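Fatty acid CoA ligase (Marinactinospora thermotolerans, PDB 6SQ8) belongs to the ANL superfamily of AMP-binding enzymes, with an AMP-binding region followed by the C-terminal domain of that family. Local coordinates at residues 153-158 / 359-364; 171-176 / 301-306; 76-81 / 94-99; 45-50 / 98-103. One frame throughout, in Å; residues are numbered along the deposited sequence.

Contact 1: 153-158 / 359-364; sequences EGIAVV and GYWRDP
W361 lays the six-membered ring of its indole against E153 and I155 and sets its CB and CE3 against V158. Closest to the ring's plane is I155, whose CG1 comes up to the outer edge at CZ3, 4.2 Å away. E153 approaches obliquely: its OE2 sits 4.0 Å from W361 CH2 and about equally far from CZ3, with the carboxylate plane turned 42° from the indole. V158 touches both the stem and the ring, CG1 4.1 Å from W361 CB and CG2 4.2 Å from W361 CE3, the two side chains crossing at about a right angle. W361 reaches them because its CG stands anti to the backbone N (chi1 176°), which throws the indole across toward 155-158. No hydrogen bond links the segments; the contact is van der Waals packing, mostly apolar, with the E153 carboxylate at its exposed end. The pyrrole side has its own partner in D97, whose OD2 takes a weak hydrogen bond from NE1, and H76 meets the indole with its ring tilted by about 55°. W361 itself sits in a type II turn from Y360 to D363, closed by D363 N to Y360 O at 3.2 Å. Strands 155-160 and 359-360 are the outer members of a three-stranded antiparallel sheet around 170-174, and A156 and V157 together face H173 there in a classic beta bulge.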
loop_
_atom_site.group_PDB
_atom_site.type_symbol
_atom_site.label_atom_id
_atom_site.label_comp_id
_atom_site.label_asym_id
_atom_site.label_seq_id
_atom_site.Cartn_x
_atom_site.Cartn_y
_atom_site.Cartn_z
ATOM N N GLU A 153 -3.068 5.023 -24.690
ATOM C CA GLU A 153 -2.565 3.701 -24.283
ATOM C C GLU A 153 -3.301 3.187 -23.035
ATOM O O GLU A 153 -2.865 2.223 -22.432
ATOM C CB GLU A 153 -1.037 3.688 -24.142
ATOM C CG GLU A 153 -0.391 5.011 -23.790
ATOM C CD GLU A 153 0.846 5.323 -24.598
ATOM O OE1 GLU A 153 0.660 5.903 -25.670
ATOM O OE2 GLU A 153 1.985 4.994 -24.159
ATOM N N GLY A 154 -4.437 3.798 -22.692
ATOM C CA GLY A 154 -5.383 3.258 -21.696
ATOM C C GLY A 154 -4.881 3.291 -20.249
ATOM O O GLY A 154 -5.373 2.542 -19.398
ATOM N N ILE A 155 -3.926 4.178 -19.951
ATOM C CA ILE A 155 -3.289 4.263 -18.638
ATOM C C ILE A 155 -4.069 5.236 -17.746
ATOM O O ILE A 155 -4.428 6.349 -18.166
ATOM C CB ILE A 155 -1.812 4.662 -18.794
ATOM C CG1 ILE A 155 -1.081 3.697 -19.730
ATOM C CG2 ILE A 155 -1.122 4.758 -17.438
ATOM C CD1 ILE A 155 -1.234 2.238 -19.360
ATOM N N ALA A 156 -4.348 4.778 -16.516
ATOM C CA ALA A 156 -5.094 5.538 -15.523
ATOM C C ALA A 156 -4.136 6.170 -14.510
ATOM O O ALA A 156 -4.372 7.289 -14.053
ATOM C CB ALA A 156 -6.088 4.638 -14.836
ATOM N N VAL A 157 -3.083 5.424 -14.150
ATOM C CA VAL A 157 -2.167 5.788 -13.077
ATOM C C VAL A 157 -0.748 5.378 -13.460
ATOM O O VAL A 157 -0.545 4.295 -14.018
ATOM C CB VAL A 157 -2.544 5.118 -11.742
ATOM C CG1 VAL A 157 -1.510 5.414 -10.662
ATOM C CG2 VAL A 157 -3.943 5.499 -11.273
ATOM N N VAL A 158 0.214 6.248 -13.122
ATOM C CA VAL A 158 1.605 5.853 -13.015
ATOM C C VAL A 158 2.085 6.224 -11.614
ATOM O O VAL A 158 1.921 7.347 -11.179
ATOM C CB VAL A 158 2.500 6.468 -14.104
ATOM C CG1 VAL A 158 3.937 5.987 -13.973
ATOM C CG2 VAL A 158 1.965 6.170 -15.499
ATOM N N GLY A 359 3.002 -2.458 -17.325
ATOM C CA GLY A 359 4.443 -2.491 -17.398
ATOM C C GLY A 359 5.026 -1.239 -16.772
ATOM O O GLY A 359 4.286 -0.306 -16.385
ATOM N N TYR A 360 6.357 -1.210 -16.678
ATOM C CA TYR A 360 7.018 -0.011 -16.254
ATOM C C TYR A 360 6.952 0.986 -17.423
ATOM O O TYR A 360 7.273 0.647 -18.569
ATOM C CB TYR A 360 8.445 -0.286 -15.773
ATOM C CG TYR A 360 8.555 -1.231 -14.598
ATOM C CD1 TYR A 360 8.005 -0.933 -13.362
ATOM C CD2 TYR A 360 9.231 -2.432 -14.722
ATOM C CE1 TYR A 360 8.100 -1.814 -12.296
ATOM C CE2 TYR A 360 9.349 -3.315 -13.662
ATOM C CZ TYR A 360 8.790 -3.007 -12.442
ATOM O OH TYR A 360 8.927 -3.892 -11.407
ATOM N N TRP A 361 6.495 2.205 -17.103
ATOM C CA TRP A 361 6.285 3.278 -18.055
ATOM C C TRP A 361 7.582 3.552 -18.834
ATOM O O TRP A 361 8.609 3.895 -18.238
ATOM C CB TRP A 361 5.800 4.524 -17.316
ATOM C CG TRP A 361 5.645 5.726 -18.195
ATOM C CD1 TRP A 361 6.521 6.766 -18.327
ATOM C CD2 TRP A 361 4.548 6.005 -19.072
ATOM N NE1 TRP A 361 6.037 7.669 -19.232
ATOM C CE2 TRP A 361 4.826 7.231 -19.703
ATOM C CE3 TRP A 361 3.344 5.365 -19.356
ATOM C CZ2 TRP A 361 3.940 7.830 -20.596
ATOM C CZ3 TRP A 361 2.479 5.942 -20.267
ATOM C CH2 TRP A 361 2.768 7.166 -20.866
ATOM N N ARG A 362 7.505 3.388 -20.166
ATOM C CA ARG A 362 8.569 3.703 -21.117
ATOM C C ARG A 362 9.871 2.988 -20.708
ATOM O O ARG A 362 10.957 3.571 -20.801
ATOM C CB ARG A 362 8.745 5.223 -21.194
ATOM N N ASP A 363 9.761 1.731 -20.252
ATOM C CA ASP A 363 10.929 0.930 -19.857
ATOM C C ASP A 363 10.634 -0.551 -20.089
ATOM O O ASP A 363 10.416 -1.291 -19.137
ATOM C CB ASP A 363 11.344 1.213 -18.409
ATOM C CG ASP A 363 12.651 0.552 -17.983
ATOM O OD1 ASP A 363 13.191 -0.244 -18.776
ATOM O OD2 ASP A 363 13.120 0.832 -16.853
ATOM N N PRO A 364 10.649 -1.035 -21.354
ATOM C CA PRO A 364 10.375 -2.442 -21.652
ATOM C C PRO A 364 11.496 -3.400 -21.221
ATOM O O PRO A 364 11.213 -4.570 -20.970
ATOM C CB PRO A 364 10.237 -2.483 -23.184
ATOM C CG PRO A 364 10.074 -1.031 -23.591
ATOM C CD PRO A 364 10.889 -0.256 -22.575
#

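Contact 2: 171-176 / 301-306; sequences VAHSST and EAAFIA. With EQ2 (1-ethanoyl-9~{H}-pyrido[3,4-b]indole-3-carboxylic acid), chain F.
H173 projects from strand 170-174 toward 301-306, and its imidazole can be followed outward to the tip. The bond from CA to CB is directed at 301-306, and a chi1 of -94° sends the ring toward the turn that precedes strand 303-308. At the far end CE1 lies 4.1 Å from E301 O and is the ring atom nearest C10 of the bound 1-ethanoyl-9H-pyrido[3,4-b]indole-3-carboxylic acid (EQ2). NE2, at the tip, is 3.7 Å from E301 O and 4.0 Å from A303 CB. All three neighbours stand oblique to the imidazole, and the NE2 to E301 O separation is not that of a hydrogen bond. Two residues back along the strand, V171 CG2 packs on E301 CG at 4.1 Å, the two side chains crossing at about a right angle. E301 meets V171 through CG; beyond it the chain bends (chi2 89°) and OE2 is hydrogen-bonded to Y360 OH. Between nearest atoms, the E301 side chain is about 4 Å from the bound adenosine monophosphate. The methyl of A303 touches both H173 and the ligand, with CB 3.4 Å from EQ2 C11. The next residue, F304, turns a ring face to the ligand, and EQ2 C12 stands 4.0 Å above the centre of that face. No hydrogen bond joins the two segments: H173 packs on A303, and A303 and F304 in turn line the EQ2 pocket by van der Waals contact, while the carboxylate of E301 is engaged by Y360 and not by strand 170-174.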
loop_
_atom_site.group_PDB
_atom_site.type_symbol
_atom_site.label_atom_id
_atom_site.label_comp_id
_atom_site.label_asym_id
_atom_site.label_seq_id
_atom_site.Cartn_x
_atom_site.Cartn_y
_atom_site.Cartn_z
ATOM N N VAL A 171 5.330 2.391 -12.375
ATOM C CA VAL A 171 4.348 1.341 -12.608
ATOM C C VAL A 171 3.132 1.958 -13.299
ATOM O O VAL A 171 2.465 2.792 -12.721
ATOM C CB VAL A 171 3.926 0.655 -11.296
ATOM C CG1 VAL A 171 2.681 -0.184 -11.489
ATOM C CG2 VAL A 171 5.050 -0.162 -10.687
ATOM N N ALA A 172 2.834 1.492 -14.517
ATOM C CA ALA A 172 1.677 1.946 -15.276
ATOM C C ALA A 172 0.529 0.957 -15.113
ATOM O O ALA A 172 0.676 -0.218 -15.459
ATOM C CB ALA A 172 2.040 2.082 -16.734
ATOM N N HIS A 173 -0.602 1.453 -14.613
ATOM C CA HIS A 173 -1.810 0.655 -14.438
ATOM C C HIS A 173 -2.887 1.112 -15.426
ATOM O O HIS A 173 -3.187 2.313 -15.552
ATOM C CB HIS A 173 -2.317 0.739 -12.996
ATOM C CG HIS A 173 -1.814 -0.370 -12.136
ATOM N ND1 HIS A 173 -0.851 -0.175 -11.157
ATOM C CD2 HIS A 173 -2.095 -1.694 -12.154
ATOM C CE1 HIS A 173 -0.581 -1.331 -10.586
ATOM N NE2 HIS A 173 -1.329 -2.286 -11.185
ATOM N N SER A 174 -3.504 0.131 -16.093
ATOM C CA SER A 174 -4.515 0.387 -17.090
ATOM C C SER A 174 -5.813 0.815 -16.408
ATOM O O SER A 174 -6.044 0.524 -15.235
ATOM C CB SER A 174 -4.727 -0.825 -17.958
ATOM O OG SER A 174 -5.640 -1.737 -17.355
ATOM N N SER A 175 -6.670 1.490 -17.173
ATOM C CA SER A 175 -8.013 1.806 -16.727
ATOM C C SER A 175 -8.788 0.510 -16.454
ATOM O O SER A 175 -9.658 0.490 -15.585
ATOM C CB SER A 175 -8.731 2.686 -17.719
ATOM O OG SER A 175 -8.133 3.967 -17.780
ATOM N N THR A 176 -8.482 -0.555 -17.209
ATOM C CA THR A 176 -9.146 -1.842 -17.033
ATOM C C THR A 176 -8.763 -2.453 -15.687
ATOM O O THR A 176 -9.608 -2.983 -14.980
ATOM C CB THR A 176 -8.761 -2.862 -18.108
ATOM O OG1 THR A 176 -8.976 -2.259 -19.380
ATOM C CG2 THR A 176 -9.565 -4.140 -18.006
ATOM N N GLU A 301 3.321 -3.478 -8.523
ATOM C CA GLU A 301 3.201 -4.084 -9.828
ATOM C C GLU A 301 1.907 -4.922 -9.919
ATOM O O GLU A 301 1.262 -4.942 -10.949
ATOM C CB GLU A 301 4.434 -4.934 -10.117
ATOM C CG GLU A 301 5.722 -4.136 -10.268
ATOM C CD GLU A 301 6.487 -3.906 -8.975
ATOM O OE1 GLU A 301 5.856 -3.946 -7.912
ATOM O OE2 GLU A 301 7.710 -3.678 -9.037
ATOM N N ALA A 302 1.503 -5.597 -8.837
ATOM C CA ALA A 302 0.454 -6.596 -8.903
ATOM C C ALA A 302 -0.927 -6.016 -8.588
ATOM O O ALA A 302 -1.941 -6.660 -8.883
ATOM C CB ALA A 302 0.768 -7.709 -7.935
ATOM N N ALA A 303 -0.966 -4.858 -7.923
ATOM C CA ALA A 303 -2.132 -4.432 -7.173
ATOM C C ALA A 303 -2.553 -5.539 -6.176
ATOM O O ALA A 303 -1.697 -6.257 -5.650
ATOM C CB ALA A 303 -3.235 -4.061 -8.137
ATOM N N PHE A 304 -3.869 -5.677 -5.920
ATOM C CA PHE A 304 -4.405 -6.620 -4.949
ATOM C C PHE A 304 -4.097 -8.070 -5.353
ATOM O O PHE A 304 -4.321 -8.444 -6.507
ATOM C CB PHE A 304 -5.919 -6.459 -4.857
ATOM C CG PHE A 304 -6.401 -5.171 -4.242
ATOM C CD1 PHE A 304 -6.012 -4.800 -2.963
ATOM C CD2 PHE A 304 -7.290 -4.352 -4.914
ATOM C CE1 PHE A 304 -6.463 -3.623 -2.389
ATOM C CE2 PHE A 304 -7.754 -3.184 -4.331
ATOM C CZ PHE A 304 -7.341 -2.822 -3.070
ATOM N N ILE A 305 -3.639 -8.887 -4.388
ATOM C CA ILE A 305 -3.373 -10.306 -4.633
ATOM C C ILE A 305 -4.220 -11.204 -3.721
ATOM O O ILE A 305 -4.881 -12.129 -4.201
ATOM C CB ILE A 305 -1.879 -10.625 -4.486
ATOM C CG1 ILE A 305 -1.038 -9.842 -5.493
ATOM C CG2 ILE A 305 -1.658 -12.130 -4.600
ATOM C CD1 ILE A 305 0.458 -9.982 -5.253
ATOM N N ALA A 306 -4.155 -10.976 -2.406
ATOM C CA ALA A 306 -4.813 -11.879 -1.455
ATOM C C ALA A 306 -5.326 -11.116 -0.234
ATOM O O ALA A 306 -4.918 -9.989 0.028
ATOM C CB ALA A 306 -3.854 -12.949 -1.030
HETATM C C1 EQ2 F . -3.646 -4.345 -0.891
HETATM C C2 EQ2 F . -2.309 -3.848 -0.464
HETATM O O1 EQ2 F . -1.984 -3.951 0.705
HETATM C C3 EQ2 F . -1.404 -3.176 -1.462
HETATM N N1 EQ2 F . -0.114 -3.068 -1.124
HETATM C C4 EQ2 F . 0.751 -2.460 -1.952
HETATM C C5 EQ2 F . 2.186 -2.331 -1.491
HETATM O O2 EQ2 F . 2.505 -2.851 -0.400
HETATM O O3 EQ2 F . 2.932 -1.668 -2.232
HETATM C C6 EQ2 F . 0.361 -1.917 -3.170
HETATM C C7 EQ2 F . -0.964 -2.015 -3.550
HETATM C C8 EQ2 F . -1.717 -1.604 -4.706
HETATM C C9 EQ2 F . -1.411 -0.942 -5.892
HETATM C C10 EQ2 F . -2.416 -0.715 -6.808
HETATM C C11 EQ2 F . -3.721 -1.134 -6.562
HETATM C C12 EQ2 F . -4.056 -1.803 -5.409
HETATM C C13 EQ2 F . -3.040 -2.029 -4.484
HETATM N N2 EQ2 F . -3.107 -2.659 -3.256
HETATM C C14 EQ2 F . -1.868 -2.659 -2.683
#

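Contact 3: 76-81 / 94-99; sequences HYVGLR and AAADSA
Segment 76-81 enters as an outermost strand of a five-stranded parallel sheet, while 94-99 carries the end of helix 86-95 and the beginning of strand 98-103; V78 and A96 are the closest CA atoms, 7.4 Å apart. The connection is a beta-alpha-beta crossover: strand 76-79, helix 86-95 and strand 98-103 follow one another in the chain, yet strand 52-56 lies between the two strands in the sheet. The helix finishes in a Schellman motif, with positive phi at D97 and D97 N bonded to A94 O at 3.3 Å. Just after the last helical residue, A96 O accepts from a side chain of the first strand.

That side chain is H76. Its CG sits between the backbone N and the carbonyl carbon (chi1 66°), a setting that lets the imidazole swing out to the helix end although CB itself points neither at it nor away. On the other side of the ring, ND1 is hydrogen-bonded to H151 NE2, so both ring nitrogens are held and the rotation of the imidazole is fixed. The apolar half of the contact is a methyl pair: V78 CG2 meets A96 CB at 3.7 Å, and F160 also packs against A96. Across the polar half, H76 NE2 donates to A96 O at 3.0 Å with an N-H...O angle of 148°, the oxygen lying in the ring plane and NE2 in the carbonyl plane.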
loop_
_atom_site.group_PDB
_atom_site.type_symbol
_atom_site.label_atom_id
_atom_site.label_comp_id
_atom_site.label_asym_id
_atom_site.label_seq_id
_atom_site.Cartn_x
_atom_site.Cartn_y
_atom_site.Cartn_z
ATOM N N HIS A 76 -3.064 10.347 -17.330
ATOM C CA HIS A 76 -2.692 9.430 -16.270
ATOM C C HIS A 76 -2.207 10.206 -15.039
ATOM O O HIS A 76 -1.303 11.038 -15.109
ATOM C CB HIS A 76 -1.701 8.370 -16.769
ATOM C CG HIS A 76 -0.354 8.846 -17.176
ATOM N ND1 HIS A 76 0.024 8.932 -18.508
ATOM C CD2 HIS A 76 0.731 9.184 -16.449
ATOM C CE1 HIS A 76 1.282 9.331 -18.583
ATOM N NE2 HIS A 76 1.740 9.498 -17.332
ATOM N N TYR A 77 -2.843 9.901 -13.905
ATOM C CA TYR A 77 -2.535 10.478 -12.614
ATOM C C TYR A 77 -1.167 10.003 -12.105
ATOM O O TYR A 77 -0.865 8.811 -12.108
ATOM C CB TYR A 77 -3.615 10.064 -11.624
ATOM C CG TYR A 77 -3.373 10.482 -10.200
ATOM C CD1 TYR A 77 -3.732 11.745 -9.756
ATOM C CD2 TYR A 77 -2.832 9.600 -9.284
ATOM C CE1 TYR A 77 -3.548 12.126 -8.436
ATOM C CE2 TYR A 77 -2.629 9.970 -7.966
ATOM C CZ TYR A 77 -2.990 11.235 -7.539
ATOM O OH TYR A 77 -2.814 11.594 -6.240
ATOM N N VAL A 78 -0.361 10.964 -11.652
ATOM C CA VAL A 78 0.932 10.708 -11.020
ATOM C C VAL A 78 0.920 11.367 -9.633
ATOM O O VAL A 78 1.238 12.541 -9.498
ATOM C CB VAL A 78 2.093 11.241 -11.883
ATOM C CG1 VAL A 78 3.439 11.056 -11.201
ATOM C CG2 VAL A 78 2.094 10.620 -13.269
ATOM N N GLY A 79 0.508 10.600 -8.620
ATOM C CA GLY A 79 0.425 11.062 -7.247
ATOM C C GLY A 79 1.799 11.170 -6.601
ATOM O O GLY A 79 2.491 10.166 -6.401
ATOM N N LEU A 80 2.195 12.404 -6.275
ATOM C CA LEU A 80 3.453 12.675 -5.618
ATOM C C LEU A 80 3.313 12.432 -4.114
ATOM O O LEU A 80 2.626 13.161 -3.406
ATOM C CB LEU A 80 3.865 14.114 -5.923
ATOM C CG LEU A 80 4.196 14.379 -7.383
ATOM C CD1 LEU A 80 4.377 15.871 -7.629
ATOM C CD2 LEU A 80 5.445 13.616 -7.787
ATOM N N ARG A 81 4.010 11.390 -3.665
ATOM C CA ARG A 81 3.975 10.854 -2.313
ATOM C C ARG A 81 4.459 11.920 -1.331
ATOM O O ARG A 81 5.507 12.524 -1.553
ATOM C CB ARG A 81 4.878 9.620 -2.293
ATOM C CG ARG A 81 4.522 8.545 -1.278
ATOM C CD ARG A 81 5.154 7.233 -1.701
ATOM N NE ARG A 81 4.634 6.808 -2.998
ATOM C CZ ARG A 81 5.295 6.086 -3.881
ATOM N NH1 ARG A 81 6.549 5.749 -3.651
ATOM N NH2 ARG A 81 4.695 5.717 -4.996
ATOM N N ALA A 94 9.512 14.062 -14.187
ATOM C CA ALA A 94 10.203 14.024 -15.486
ATOM C C ALA A 94 9.897 12.710 -16.211
ATOM O O ALA A 94 9.493 12.712 -17.373
ATOM C CB ALA A 94 11.690 14.196 -15.278
ATOM N N ALA A 95 10.086 11.599 -15.489
ATOM C CA ALA A 95 10.036 10.249 -16.051
ATOM C C ALA A 95 8.615 9.889 -16.489
ATOM O O ALA A 95 8.447 9.038 -17.357
ATOM C CB ALA A 95 10.558 9.256 -15.047
ATOM N N ALA A 96 7.603 10.535 -15.893
ATOM C CA ALA A 96 6.198 10.164 -16.121
ATOM C C ALA A 96 5.616 10.916 -17.318
ATOM O O ALA A 96 4.449 10.697 -17.661
ATOM C CB ALA A 96 5.385 10.446 -14.881
ATOM N N ASP A 97 6.424 11.795 -17.930
ATOM C CA ASP A 97 6.017 12.642 -19.069
ATOM C C ASP A 97 4.857 13.544 -18.625
ATOM O O ASP A 97 3.795 13.563 -19.231
ATOM C CB ASP A 97 5.709 11.807 -20.322
ATOM C CG ASP A 97 6.940 11.147 -20.941
ATOM O OD1 ASP A 97 8.035 11.752 -20.886
ATOM O OD2 ASP A 97 6.807 10.024 -21.469
ATOM N N SER A 98 5.105 14.310 -17.560
ATOM C CA SER A 98 4.096 15.169 -16.938
ATOM C C SER A 98 3.896 16.430 -17.786
ATOM O O SER A 98 4.846 17.150 -18.075
ATOM C CB SER A 98 4.477 15.527 -15.516
ATOM O OG SER A 98 5.107 14.436 -14.855
ATOM N N ALA A 99 2.642 16.693 -18.151
ATOM C CA ALA A 99 2.266 17.886 -18.893
ATOM C C ALA A 99 1.838 19.018 -17.946
ATOM O O ALA A 99 1.561 20.136 -18.399
ATOM C CB ALA A 99 1.157 17.557 -19.846
#

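Contact 4: 45-50 / 98-103; sequences AGIPPG and SAALVF
I47 spreads its two branches over two consecutive alanines. CG2 rests 4.0 Å from A99 CB, while the longer arm ends with CD1 3.6 Å from A100 CB, and CG1 passes the same methyl at 4.1 Å. The split follows from the torsions: CG2 is anti to the backbone N, and chi2 of 169° keeps the other branch extended so that CD1 reaches the A100 methyl. P48 adds one carbon, CD, at 4.1 Å from A99 CB, so the A99 methyl is touched by two successive residues of the loop. Every one of these contacts is between apolar carbons. The loop itself links helix 28-44, which closes in a Schellman motif with positive phi at G46, to strand 52-56, the neighbour of 98-103 in the five-stranded parallel sheet of the N-terminal part of the chain. A further layer places both partners. Backbone hydrogen bonds join A99 to G52 and A100 to A54, tying this part of the chain, which turns a corner at A99, to strand 52-56. I47 also packs on V53 and C75, and its carbonyl oxygen accepts a hydrogen bond from R149 NH2.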
loop_
_atom_site.group_PDB
_atom_site.type_symbol
_atom_site.label_atom_id
_atom_site.label_comp_id
_atom_site.label_asym_id
_atom_site.label_seq_id
_atom_site.Cartn_x
_atom_site.Cartn_y
_atom_site.Cartn_z
ATOM N N ALA A 45 -6.345 24.315 -20.184
ATOM C CA ALA A 45 -4.961 24.710 -19.940
ATOM C C ALA A 45 -4.007 24.064 -20.952
ATOM O O ALA A 45 -2.790 24.280 -20.876
ATOM C CB ALA A 45 -4.571 24.356 -18.524
ATOM N N GLY A 46 -4.538 23.223 -21.853
ATOM C CA GLY A 46 -3.783 22.647 -22.980
ATOM C C GLY A 46 -3.023 21.358 -22.660
ATOM O O GLY A 46 -2.054 21.017 -23.337
ATOM N N ILE A 47 -3.452 20.662 -21.603
ATOM C CA ILE A 47 -2.954 19.351 -21.231
ATOM C C ILE A 47 -3.546 18.330 -22.200
ATOM O O ILE A 47 -4.757 18.102 -22.200
ATOM C CB ILE A 47 -3.321 19.038 -19.769
ATOM C CG1 ILE A 47 -2.851 20.127 -18.799
ATOM C CG2 ILE A 47 -2.787 17.673 -19.377
ATOM C CD1 ILE A 47 -3.401 20.001 -17.396
ATOM N N PRO A 48 -2.715 17.666 -23.040
ATOM C CA PRO A 48 -3.210 16.670 -23.990
ATOM C C PRO A 48 -3.370 15.262 -23.408
ATOM O O PRO A 48 -2.659 14.885 -22.475
ATOM C CB PRO A 48 -2.105 16.679 -25.059
ATOM C CG PRO A 48 -0.817 16.991 -24.285
ATOM C CD PRO A 48 -1.258 17.864 -23.129
ATOM N N PRO A 49 -4.299 14.442 -23.955
ATOM C CA PRO A 49 -4.557 13.080 -23.474
ATOM C C PRO A 49 -3.409 12.103 -23.143
ATOM O O PRO A 49 -3.473 11.386 -22.138
ATOM C CB PRO A 49 -5.337 12.508 -24.659
ATOM C CG PRO A 49 -6.199 13.664 -25.068
ATOM C CD PRO A 49 -5.234 14.833 -25.021
ATOM N N GLY A 50 -2.368 12.024 -23.961
ATOM C CA GLY A 50 -1.387 10.945 -23.734
ATOM C C GLY A 50 -0.538 11.094 -22.471
ATOM O O GLY A 50 0.192 10.170 -22.113
ATOM N N SER A 98 5.105 14.310 -17.560
ATOM C CA SER A 98 4.096 15.169 -16.938
ATOM C C SER A 98 3.896 16.430 -17.786
ATOM O O SER A 98 4.846 17.150 -18.075
ATOM C CB SER A 98 4.477 15.527 -15.516
ATOM O OG SER A 98 5.107 14.436 -14.855
ATOM N N ALA A 99 2.642 16.693 -18.151
ATOM C CA ALA A 99 2.266 17.886 -18.893
ATOM C C ALA A 99 1.838 19.018 -17.946
ATOM O O ALA A 99 1.561 20.136 -18.399
ATOM C CB ALA A 99 1.157 17.557 -19.846
ATOM N N ALA A 100 1.801 18.732 -16.638
ATOM C CA ALA A 100 1.310 19.664 -15.652
ATOM C C ALA A 100 1.749 19.220 -14.260
ATOM O O ALA A 100 1.975 18.039 -14.024
ATOM C CB ALA A 100 -0.197 19.758 -15.744
ATOM N N LEU A 101 1.866 20.199 -13.360
ATOM C CA LEU A 101 1.939 19.966 -11.920
ATOM C C LEU A 101 0.784 20.716 -11.264
ATOM O O LEU A 101 0.750 21.909 -11.317
ATOM C CB LEU A 101 3.282 20.466 -11.390
ATOM C CG LEU A 101 3.400 20.485 -9.870
ATOM C CD1 LEU A 101 3.560 19.071 -9.314
ATOM C CD2 LEU A 101 4.559 21.373 -9.431
ATOM N N VAL A 102 -0.170 19.986 -10.693
ATOM C CA VAL A 102 -1.248 20.562 -9.914
ATOM C C VAL A 102 -0.894 20.368 -8.445
ATOM O O VAL A 102 -0.522 19.268 -8.058
ATOM C CB VAL A 102 -2.599 19.916 -10.255
ATOM C CG1 VAL A 102 -3.738 20.542 -9.462
ATOM C CG2 VAL A 102 -2.887 19.987 -11.738
ATOM N N PHE A 103 -0.976 21.440 -7.649
ATOM C CA PHE A 103 -0.621 21.357 -6.235
ATOM C C PHE A 103 -1.597 22.174 -5.390
ATOM O O PHE A 103 -2.340 22.995 -5.904
ATOM C CB PHE A 103 0.830 21.794 -6.016
ATOM C CG PHE A 103 1.084 23.268 -6.194
ATOM C CD1 PHE A 103 1.357 23.796 -7.442
ATOM C CD2 PHE A 103 1.066 24.124 -5.110
ATOM C CE1 PHE A 103 1.573 25.152 -7.606
ATOM C CE2 PHE A 103 1.290 25.477 -5.279
ATOM C CZ PHE A 103 1.543 25.986 -6.527
#

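Contacts 3 and 4 share S98 and A99 and belong to one parallel sheet, packing on it from a helix end and from a loop; L80 and L101 touch between them. Contacts 1 and 2 instead meet in the small antiparallel sheet, through neighbouring strands 155-160, 170-174 and 359-360. Backbone bonds of Y77 to A156 and V158 join the two systems. Contact 2 is buried and faces the ligands, its centre about 12 Å from the centre of the chain, whereas that of contact 4, also buried, lies about 26 Å out. Contact 1 is partly exposed. Of the four, contact 3 alone has a hydrogen bond across its segments; the others rely on packing.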